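Local coordinates for 5-carboxyvanillate decarboxylase (Sphingomonas paucimobilis, PDB 4L6D), which probably removes the 5-carboxylate of 5-carboxyvanillate to give vanillate, with a manganese ion held in an amidohydrolase-type barrel, at residues Thr88-Ala93 against Pro119-Ser124; Val81-Ala86 against His174-Ser179. One frame throughout, in Å; residues are numbered along the deposited sequence.

Contact 1 of 2, residues Thr88-Ala93 against Pro119-Ser124; sequences TGTRLA and PQDPAS. With VNL (4-hydroxy-3-methoxybenzoate), chain K.
Thr90 packs against Asp121 and Ser124 where the starts of two successive outer helices of the TIM-barrel fold, 86-106 and 122-134, come side by side. Of the residues here it gives up the largest share of surface, and it meets the second segment with both branches. With OG1 beside the backbone N (chi1 -59°), the methyl carbon CG2 falls anti to that N and rests 4.0 Å from Ser124 CB, a plain van der Waals touch. Thr90 OG1 lies 4.0 Å from Asp121 CB, the two side chains slanting past each other. That hydroxyl is bonded within its own helix, to the carbonyl of Ala86 one turn back, and it also accepts a hydrogen bond from a water, 2.8 Å from Thr90 OG1. The same water donates to Asp121 O, so the polar link between the two segments passes through solvent.

One residue earlier in the helix, Gly89 meets the amide end of Gln120, with Gly89 CA 4.2 Å from Gln120 NE2. The bare alpha carbon lets the amide lie close to the helix, and the NH2 group itself is spent on the carbonyls of Val81 and Phe84, which ties the loop before helix 122-134 to the turn 81-84.

A vanillate molecule sits at the outer surface of helix 86-106, its ring carbon CM1 3.6 Å from Thr90 CG2. Arg91 borders it with the aliphatic part of its chain, and Arg94 hydrogen-bonds to it.

Across from Thr90, Asp121 is the N-cap of helix 122-134. Ser124 N points almost straight at Asp121 OD1, with an N-H...O angle of 169°, and Ser124 OG donates to Asp121 OD2 over 2.7 Å; both donors come from above the carboxylate plane.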
loop_
_atom_site.group_PDB
_atom_site.type_symbol
_atom_site.label_atom_id
_atom_site.label_comp_id
_atom_site.label_asym_id
_atom_site.label_seq_id
_atom_site.Cartn_x
_atom_site.Cartn_y
_atom_site.Cartn_z
ATOM N N THR A 88 11.738 30.035 -8.586
ATOM C CA THR A 88 10.301 30.236 -8.736
ATOM C C THR A 88 9.540 29.617 -7.572
ATOM O O THR A 88 8.635 30.233 -7.009
ATOM C CB THR A 88 9.800 29.633 -10.063
ATOM O OG1 THR A 88 10.473 30.273 -11.159
ATOM C CG2 THR A 88 8.295 29.810 -10.212
ATOM N N GLY A 89 9.909 28.394 -7.208
ATOM C CA GLY A 89 9.264 27.719 -6.095
ATOM C C GLY A 89 9.446 28.478 -4.794
ATOM O O GLY A 89 8.512 28.606 -4.006
ATOM N N THR A 90 10.661 28.957 -4.562
ATOM C CA THR A 90 10.976 29.691 -3.340
ATOM C C THR A 90 10.152 30.977 -3.234
ATOM O O THR A 90 9.519 31.233 -2.205
ATOM C CB THR A 90 12.469 30.010 -3.258
ATOM O OG1 THR A 90 13.205 28.779 -3.284
ATOM C CG2 THR A 90 12.789 30.763 -1.958
ATOM N N ARG A 91 10.123 31.761 -4.310
ATOM C CA ARG A 91 9.330 32.979 -4.322
ATOM C C ARG A 91 7.843 32.697 -4.125
ATOM O O ARG A 91 7.170 33.370 -3.341
ATOM C CB ARG A 91 9.545 33.744 -5.631
ATOM C CG ARG A 91 8.822 35.077 -5.683
ATOM C CD ARG A 91 9.158 35.836 -6.960
ATOM N NE ARG A 91 8.948 34.982 -8.125
ATOM C CZ ARG A 91 7.776 34.833 -8.734
ATOM N NH1 ARG A 91 6.713 35.510 -8.309
ATOM N NH2 ARG A 91 7.669 34.016 -9.773
ATOM N N LEU A 92 7.318 31.697 -4.829
ATOM C CA LEU A 92 5.890 31.423 -4.728
ATOM C C LEU A 92 5.494 30.848 -3.375
ATOM O O LEU A 92 4.392 31.094 -2.898
ATOM C CB LEU A 92 5.418 30.523 -5.869
ATOM C CG LEU A 92 5.383 31.248 -7.210
ATOM C CD1 LEU A 92 5.027 30.254 -8.307
ATOM C CD2 LEU A 92 4.390 32.421 -7.169
ATOM N N ALA A 93 6.381 30.081 -2.750
ATOM C CA ALA A 93 6.072 29.568 -1.422
ATOM C C ALA A 93 5.961 30.727 -0.449
ATOM O O ALA A 93 5.047 30.765 0.375
ATOM C CB ALA A 93 7.131 28.566 -0.957
ATOM N N PRO A 119 11.369 22.568 -1.347
ATOM C CA PRO A 119 12.511 21.722 -0.972
ATOM C C PRO A 119 13.551 21.616 -2.086
ATOM O O PRO A 119 14.614 21.054 -1.827
ATOM C CB PRO A 119 11.871 20.338 -0.730
ATOM C CG PRO A 119 10.411 20.550 -0.672
ATOM C CD PRO A 119 10.129 21.784 -1.486
ATOM N N GLN A 120 13.235 22.104 -3.291
ATOM C CA GLN A 120 14.221 22.243 -4.372
ATOM C C GLN A 120 15.472 22.984 -3.900
ATOM O O GLN A 120 16.567 22.793 -4.442
ATOM C CB GLN A 120 13.638 23.045 -5.553
ATOM C CG GLN A 120 12.404 22.477 -6.249
ATOM C CD GLN A 120 11.117 23.048 -5.691
ATOM O OE1 GLN A 120 10.847 22.933 -4.501
ATOM N NE2 GLN A 120 10.307 23.662 -6.554
ATOM N N ASP A 121 15.288 23.879 -2.931
ATOM C CA ASP A 121 16.376 24.671 -2.361
ATOM C C ASP A 121 16.277 24.526 -0.850
ATOM O O ASP A 121 15.620 25.318 -0.196
ATOM C CB ASP A 121 16.219 26.141 -2.766
ATOM C CG ASP A 121 17.307 27.045 -2.201
ATOM O OD1 ASP A 121 18.093 26.635 -1.321
ATOM O OD2 ASP A 121 17.374 28.212 -2.638
ATOM N N PRO A 122 16.937 23.507 -0.290
ATOM C CA PRO A 122 16.780 23.206 1.136
ATOM C C PRO A 122 17.197 24.346 2.061
ATOM O O PRO A 122 16.516 24.573 3.068
ATOM C CB PRO A 122 17.696 21.999 1.334
ATOM C CG PRO A 122 17.617 21.292 0.013
ATOM C CD PRO A 122 17.641 22.425 -1.000
ATOM N N ALA A 123 18.271 25.051 1.734
ATOM C CA ALA A 123 18.734 26.126 2.600
ATOM C C ALA A 123 17.741 27.293 2.636
ATOM O O ALA A 123 17.470 27.848 3.707
ATOM C CB ALA A 123 20.131 26.598 2.197
ATOM N N SER A 124 17.185 27.658 1.482
ATOM C CA SER A 124 16.165 28.711 1.453
ATOM C C SER A 124 14.872 28.241 2.109
ATOM O O SER A 124 14.189 29.024 2.772
ATOM C CB SER A 124 15.875 29.200 0.024
ATOM O OG SER A 124 16.992 29.870 -0.540
HETATM C C1 VNL K . 11.722 35.859 -3.352
HETATM C CO1 VNL K . 12.137 34.559 -3.010
HETATM C CO2 VNL K . 12.255 36.527 -4.479
HETATM C CM1 VNL K . 13.094 33.887 -3.792
HETATM C CM2 VNL K . 13.200 35.875 -5.272
HETATM O OM VNL K . 13.764 36.430 -6.388
HETATM C CZ VNL K . 13.626 34.508 -4.921
HETATM C CC VNL K . 10.704 36.562 -2.499
HETATM C CV VNL K . 13.311 37.711 -6.884
HETATM O O1 VNL K . 10.461 36.141 -1.342
HETATM O O2 VNL K . 10.129 37.573 -2.980
HETATM O O3 VNL K . 14.599 33.927 -5.703
HETATM O O HOH W 1 13.279 27.280 -0.925
#

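Contact 2 of 2, residues Val81-Ala86 against His174-Ser179; sequences VQMFDA and HPRAPS. With MN (manganese (II) ion), chain I; VNL (4-hydroxy-3-methoxybenzoate), chain J.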
loop_
_atom_site.group_PDB
_atom_site.type_symbol
_atom_site.label_atom_id
_atom_site.label_comp_id
_atom_site.label_asym_id
_atom_site.label_seq_id
_atom_site.Cartn_x
_atom_site.Cartn_y
_atom_site.Cartn_z
ATOM N N VAL A 81 4.280 24.072 -4.665
ATOM C CA VAL A 81 5.251 24.797 -5.479
ATOM C C VAL A 81 6.382 23.895 -5.947
ATOM O O VAL A 81 7.392 24.369 -6.469
ATOM C CB VAL A 81 5.869 26.007 -4.718
ATOM C CG1 VAL A 81 4.776 26.987 -4.290
ATOM C CG2 VAL A 81 6.692 25.540 -3.515
ATOM N N GLN A 82 6.192 22.593 -5.778
ATOM C CA GLN A 82 7.271 21.635 -5.987
ATOM C C GLN A 82 7.605 21.314 -7.436
ATOM O O GLN A 82 8.662 20.749 -7.705
ATOM C CB GLN A 82 6.984 20.351 -5.214
ATOM C CG GLN A 82 7.068 20.539 -3.711
ATOM C CD GLN A 82 6.277 19.486 -2.984
ATOM O OE1 GLN A 82 5.188 19.754 -2.466
ATOM N NE2 GLN A 82 6.818 18.269 -2.943
ATOM N N MET A 83 6.726 21.670 -8.372
ATOM C CA MET A 83 7.022 21.404 -9.781
ATOM C C MET A 83 7.891 22.469 -10.452
ATOM O O MET A 83 8.419 22.241 -11.537
ATOM C CB MET A 83 5.745 21.222 -10.600
ATOM C CG MET A 83 4.873 20.088 -10.107
ATOM S SD MET A 83 3.550 19.692 -11.252
ATOM C CE MET A 83 4.461 18.802 -12.516
ATOM N N PHE A 84 8.028 23.628 -9.813
ATOM C CA PHE A 84 8.733 24.761 -10.402
ATOM C C PHE A 84 10.245 24.664 -10.203
ATOM O O PHE A 84 10.728 23.873 -9.393
ATOM C CB PHE A 84 8.219 26.072 -9.788
ATOM C CG PHE A 84 6.720 26.223 -9.836
ATOM C CD1 PHE A 84 6.032 26.070 -11.025
ATOM C CD2 PHE A 84 6.000 26.512 -8.687
ATOM C CE1 PHE A 84 4.655 26.205 -11.067
ATOM C CE2 PHE A 84 4.619 26.647 -8.728
ATOM C CZ PHE A 84 3.948 26.493 -9.923
ATOM N N ASP A 85 11.002 25.482 -10.926
ATOM C CA ASP A 85 12.429 25.573 -10.637
ATOM C C ASP A 85 12.626 26.156 -9.237
ATOM O O ASP A 85 11.679 26.670 -8.632
ATOM C CB ASP A 85 13.170 26.396 -11.691
ATOM C CG ASP A 85 12.647 27.813 -11.808
ATOM O OD1 ASP A 85 12.717 28.565 -10.817
ATOM O OD2 ASP A 85 12.188 28.188 -12.907
ATOM N N ALA A 86 13.847 26.066 -8.721
ATOM C CA ALA A 86 14.107 26.450 -7.333
ATOM C C ALA A 86 13.737 27.902 -7.003
ATOM O O ALA A 86 13.063 28.149 -6.004
ATOM C CB ALA A 86 15.561 26.174 -6.972
ATOM N N HIS A 174 1.289 15.457 2.356
ATOM C CA HIS A 174 0.134 15.223 1.500
ATOM C C HIS A 174 0.602 14.458 0.264
ATOM O O HIS A 174 1.773 14.509 -0.083
ATOM C CB HIS A 174 -0.423 16.595 1.109
ATOM C CG HIS A 174 -1.715 16.545 0.359
ATOM N ND1 HIS A 174 -1.781 16.344 -1.004
ATOM C CD2 HIS A 174 -2.993 16.668 0.784
ATOM C CE1 HIS A 174 -3.044 16.350 -1.385
ATOM N NE2 HIS A 174 -3.801 16.543 -0.319
ATOM N N PRO A 175 -0.299 13.734 -0.415
ATOM C CA PRO A 175 0.154 13.084 -1.654
ATOM C C PRO A 175 0.454 14.034 -2.823
ATOM O O PRO A 175 0.085 15.207 -2.851
ATOM C CB PRO A 175 -1.030 12.173 -2.034
ATOM C CG PRO A 175 -1.784 11.981 -0.743
ATOM C CD PRO A 175 -1.627 13.258 0.013
ATOM N N ARG A 176 1.170 13.486 -3.793
ATOM C CA ARG A 176 1.106 13.954 -5.174
ATOM C C ARG A 176 1.191 12.679 -6.005
ATOM O O ARG A 176 1.238 11.580 -5.457
ATOM C CB ARG A 176 2.223 14.958 -5.504
ATOM C CG ARG A 176 3.628 14.402 -5.314
ATOM C CD ARG A 176 4.700 15.420 -5.641
ATOM N NE ARG A 176 4.766 15.726 -7.065
ATOM C CZ ARG A 176 5.751 16.417 -7.624
ATOM N NH1 ARG A 176 6.732 16.889 -6.862
ATOM N NH2 ARG A 176 5.747 16.644 -8.932
ATOM N N ALA A 177 1.190 12.811 -7.321
ATOM C CA ALA A 177 1.257 11.623 -8.159
ATOM C C ALA A 177 2.594 10.894 -7.984
ATOM O O ALA A 177 3.623 11.523 -7.695
ATOM C CB ALA A 177 1.047 12.000 -9.628
ATOM N N PRO A 178 2.581 9.562 -8.169
ATOM C CA PRO A 178 3.804 8.756 -8.202
ATOM C C PRO A 178 4.966 9.426 -8.941
ATOM O O PRO A 178 4.797 9.918 -10.060
ATOM C CB PRO A 178 3.350 7.504 -8.937
ATOM C CG PRO A 178 1.925 7.326 -8.435
ATOM C CD PRO A 178 1.372 8.723 -8.286
ATOM N N SER A 179 6.136 9.426 -8.308
ATOM C CA SER A 179 7.344 10.003 -8.897
ATOM C C SER A 179 7.797 9.210 -10.109
ATOM O O SER A 179 7.265 8.139 -10.414
ATOM C CB SER A 179 8.487 10.008 -7.881
ATOM O OG SER A 179 9.058 8.708 -7.778
HETATM MN MN MN I . -5.985 16.307 -0.217
HETATM C C1 VNL J . -7.650 15.050 -5.721
HETATM C CO1 VNL J . -8.127 14.587 -4.487
HETATM C CO2 VNL J . -6.570 15.951 -5.794
HETATM C CM1 VNL J . -7.533 15.025 -3.289
HETATM C CM2 VNL J . -5.959 16.388 -4.621
HETATM O OM VNL J . -4.904 17.262 -4.592
HETATM C CZ VNL J . -6.461 15.916 -3.327
HETATM C CC VNL J . -8.327 14.598 -6.988
HETATM C CV VNL J . -4.344 17.764 -5.821
HETATM O O1 VNL J . -9.459 14.044 -6.948
HETATM O O2 VNL J . -7.768 14.847 -8.083
HETATM O O3 VNL J . -6.048 16.629 -2.236
HETATM O O HOH W 2 9.192 18.071 -7.940
HETATM O O HOH W 3 -6.238 18.373 0.477
#
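Arg176 reaches Gln82 and Met83 because its CG is wedged between the backbone N and the carbonyl carbon (chi1 59°), while a bend at chi3 (-69°) turns the guanidinium onto the 81-86 loop. Met83 sends CG back beside its own backbone N (chi1 -59°), which sets Met83 CG 3.7 Å from Arg176 NH2. Gln82 meets the charged group with its first side-chain carbon, Gln82 CB lying 3.8 Å from Arg176 NH1; both carbons approach the guanidinium obliquely. The Gln82 amide is turned nearly at right angles to it, with its OE1 bonded to Asn144 N on strand 140-144.

A water completes the join: it donates to Gln82 O and, 2.9 Å from Arg176 NH1, accepts in the guanidinium plane. Outside the two segments, Asp32 takes Arg176 NE on OD2 in a salt bridge and Ala177 N on OD1, and Arg176 NH1 also bonds to His146 O.

The other end of 174-179 closes strand 171-174 at the mouth of the (beta/alpha)8 barrel, where His174 NE2 binds manganese at 2.2 Å. Glu8 and Asp297 complete the protein ligands, alongside a water and the phenolic O3 of the bound vanillate. Behind the metal, His174 ND1 donates to Pro175 O over 2.9 Å, on a lone pair in the carbonyl plane, which fixes the turn of the imidazole.

The charge of Arg176, two residues along the chain from the manganese ligand His174, is probably largely balanced by Asp32; with the polar ends held by outside partners, the two segments meet by packing and one water.

Overall arrangement
Contact 2 is the inner of the two, buried near the metal end of the barrel, whereas contact 1 lies at the surface, among the helices that wrap it; their centres are about 12 Å apart. Contact 1 is also nested along the chain, inside the loop that contact 2 closes. They share a joint: the Gln120 amide joins the two, and Val81 CG2 packs on Gly89 O. Each joins its segments through a water plus van der Waals touching, but the inner one sets a guanidinium against aliphatic carbons, with a manganese ligand at the start of one of its segments, and the outer one has a helix cap and a peripheral vanillate.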